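Local structure of probable receptor YhhM (Klebsiella variicola At-22, 3Q6C) at residues A[33-38]-A[55-60]. The protein is of unknown function, a member of the DUF2500 family that may act as a receptor. Residues are numbered along the deposited sequence; the frame is centred on the assembly and turned at random.
Sequences MRYEAS and PQYHAL
Tyr35 and Tyr57 form the centre of this contact, their side chains crossing at about a right angle. Tyr35 brings CD2 over one face of the Tyr57 ring, off toward the rim, where it lies 3.6 Å from Tyr57 CD1; its CB packs against Tyr57 CD2. The ring planes are inclined at 52°, an oblique pairing. In the plane of the Tyr57 ring, at its edge, the backbone Glu36 O comes 3.5 Å from Tyr57 CE2. Tyr57 CG lies anti to the backbone N (chi1 175°), leaving the helix in the direction of the strand.

His58 completes an aromatic cluster, with Tyr57 CD1 above one face of the imidazole. A water hydrogen-bonded to both Tyr35 OH and His58 NE2, 2.6 Å from each, bridges them and lies in the imidazole plane. Farther along the strand the packing is purely aliphatic: Ala37 CB meets Leu60 CD1 at 3.6 Å.

The example illustrates how a short helix can be seated on an antiparallel sheet through alternate strand residues: Tyr35 meets Tyr57 and His58, Ala37 meets Leu60 just beyond the helix, and both CB atoms point toward segment 55-60, while Glu36 points away and pairs with Arg12. Lys11 of strand 2-15 makes a cation-pi contact with Tyr57, and strand 33-41 runs between strands 2-15 and 48-52, with Leu60 reaching on to Leu52 and to Phe78 of strand 74-80.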
loop_
_atom_site.group_PDB
_atom_site.type_symbol
_atom_site.label_atom_id
_atom_site.label_comp_id
_atom_site.label_asym_id
_atom_site.label_seq_id
_atom_site.Cartn_x
_atom_site.Cartn_y
_atom_site.Cartn_z
HETATM N N MSE A 33 0.475 -17.480 -1.637
HETATM C CA MSE A 33 -0.327 -16.270 -1.504
HETATM C C MSE A 33 0.484 -15.008 -1.752
HETATM O O MSE A 33 1.544 -14.818 -1.161
HETATM C CB MSE A 33 -0.949 -16.202 -0.107
HETATM C CG MSE A 33 -1.964 -17.284 0.150
HETATM SE SE MSE A 33 -3.498 -17.099 -1.013
HETATM C CE MSE A 33 -4.796 -16.576 0.327
ATOM N N ARG A 34 -0.015 -14.149 -2.632
ATOM C CA ARG A 34 0.659 -12.896 -2.934
ATOM C C ARG A 34 -0.250 -11.738 -2.565
ATOM O O ARG A 34 -1.446 -11.767 -2.853
ATOM C CB ARG A 34 0.999 -12.801 -4.414
ATOM C CG ARG A 34 1.874 -11.605 -4.753
ATOM C CD ARG A 34 2.170 -11.554 -6.238
ATOM N NE ARG A 34 3.297 -10.679 -6.548
ATOM C CZ ARG A 34 4.531 -10.849 -6.083
ATOM N NH1 ARG A 34 4.808 -11.868 -5.275
ATOM N NH2 ARG A 34 5.492 -10.005 -6.437
ATOM N N TYR A 35 0.318 -10.717 -1.931
ATOM C CA TYR A 35 -0.471 -9.564 -1.534
ATOM C C TYR A 35 0.030 -8.275 -2.173
ATOM O O TYR A 35 1.235 -8.058 -2.300
ATOM C CB TYR A 35 -0.474 -9.429 -0.012
ATOM C CG TYR A 35 -0.886 -10.687 0.725
ATOM C CD1 TYR A 35 0.048 -11.675 1.044
ATOM C CD2 TYR A 35 -2.202 -10.880 1.126
ATOM C CE1 TYR A 35 -0.324 -12.822 1.752
ATOM C CE2 TYR A 35 -2.584 -12.020 1.828
ATOM C CZ TYR A 35 -1.644 -12.984 2.139
ATOM O OH TYR A 35 -2.029 -14.100 2.852
ATOM N N GLU A 36 -0.908 -7.424 -2.579
ATOM C CA GLU A 36 -0.588 -6.155 -3.219
ATOM C C GLU A 36 -1.537 -5.037 -2.780
ATOM O O GLU A 36 -2.748 -5.239 -2.651
ATOM C CB GLU A 36 -0.666 -6.303 -4.738
ATOM C CG GLU A 36 0.462 -7.105 -5.370
ATOM C CD GLU A 36 0.211 -7.436 -6.845
ATOM O OE1 GLU A 36 -0.283 -6.568 -7.594
ATOM O OE2 GLU A 36 0.519 -8.570 -7.258
ATOM N N ALA A 37 -0.979 -3.856 -2.544
ATOM C CA ALA A 37 -1.777 -2.707 -2.155
ATOM C C ALA A 37 -1.428 -1.563 -3.085
ATOM O O ALA A 37 -0.261 -1.352 -3.421
ATOM C CB ALA A 37 -1.480 -2.321 -0.734
ATOM N N SER A 38 -2.440 -0.829 -3.523
ATOM C CA SER A 38 -2.192 0.298 -4.405
ATOM C C SER A 38 -2.453 1.597 -3.677
ATOM O O SER A 38 -3.422 1.718 -2.935
ATOM C CB SER A 38 -3.073 0.226 -5.650
ATOM O OG SER A 38 -2.618 -0.777 -6.536
ATOM N N PRO A 55 0.596 -9.802 7.118
ATOM C CA PRO A 55 0.381 -8.932 8.286
ATOM C C PRO A 55 0.312 -7.454 7.903
ATOM O O PRO A 55 -0.575 -6.723 8.339
ATOM C CB PRO A 55 1.592 -9.230 9.179
ATOM C CG PRO A 55 2.004 -10.606 8.765
ATOM C CD PRO A 55 1.833 -10.586 7.265
ATOM N N GLN A 56 1.262 -7.032 7.078
ATOM C CA GLN A 56 1.346 -5.653 6.633
ATOM C C GLN A 56 0.109 -5.325 5.799
ATOM O O GLN A 56 -0.446 -4.226 5.884
ATOM C CB GLN A 56 2.620 -5.463 5.798
ATOM C CG GLN A 56 3.141 -4.035 5.737
ATOM C CD GLN A 56 3.690 -3.542 7.073
ATOM O OE1 GLN A 56 4.687 -4.064 7.586
ATOM N NE2 GLN A 56 3.040 -2.531 7.637
ATOM N N TYR A 57 -0.315 -6.301 5.000
ATOM C CA TYR A 57 -1.476 -6.161 4.132
ATOM C C TYR A 57 -2.788 -6.037 4.909
ATOM O O TYR A 57 -3.593 -5.142 4.645
ATOM C CB TYR A 57 -1.533 -7.358 3.184
ATOM C CG TYR A 57 -2.750 -7.428 2.293
ATOM C CD1 TYR A 57 -3.883 -8.149 2.683
ATOM C CD2 TYR A 57 -2.736 -6.852 1.019
ATOM C CE1 TYR A 57 -4.966 -8.309 1.817
ATOM C CE2 TYR A 57 -3.810 -7.007 0.146
ATOM C CZ TYR A 57 -4.916 -7.742 0.548
ATOM O OH TYR A 57 -5.945 -7.961 -0.338
ATOM N N HIS A 58 -3.011 -6.934 5.865
ATOM C CA HIS A 58 -4.236 -6.875 6.654
ATOM C C HIS A 58 -4.268 -5.640 7.540
ATOM O O HIS A 58 -5.308 -5.289 8.073
ATOM C CB HIS A 58 -4.400 -8.141 7.501
ATOM C CG HIS A 58 -4.609 -9.381 6.688
ATOM N ND1 HIS A 58 -5.608 -9.490 5.742
ATOM C CD2 HIS A 58 -3.920 -10.547 6.641
ATOM C CE1 HIS A 58 -5.522 -10.667 5.146
ATOM N NE2 HIS A 58 -4.504 -11.327 5.672
ATOM N N ALA A 59 -3.130 -4.967 7.680
ATOM C CA ALA A 59 -3.056 -3.755 8.501
ATOM C C ALA A 59 -3.635 -2.539 7.776
ATOM O O ALA A 59 -4.054 -1.579 8.416
ATOM C CB ALA A 59 -1.622 -3.474 8.896
ATOM N N LEU A 60 -3.655 -2.592 6.444
ATOM C CA LEU A 60 -4.175 -1.499 5.628
ATOM C C LEU A 60 -5.675 -1.569 5.432
ATOM O O LEU A 60 -6.278 -2.638 5.510
ATOM C CB LEU A 60 -3.530 -1.504 4.247
ATOM C CG LEU A 60 -2.043 -1.213 4.102
ATOM C CD1 LEU A 60 -1.718 -1.186 2.622
ATOM C CD2 LEU A 60 -1.683 0.118 4.755
HETATM O O HOH W 1 -3.662 -13.566 4.755
#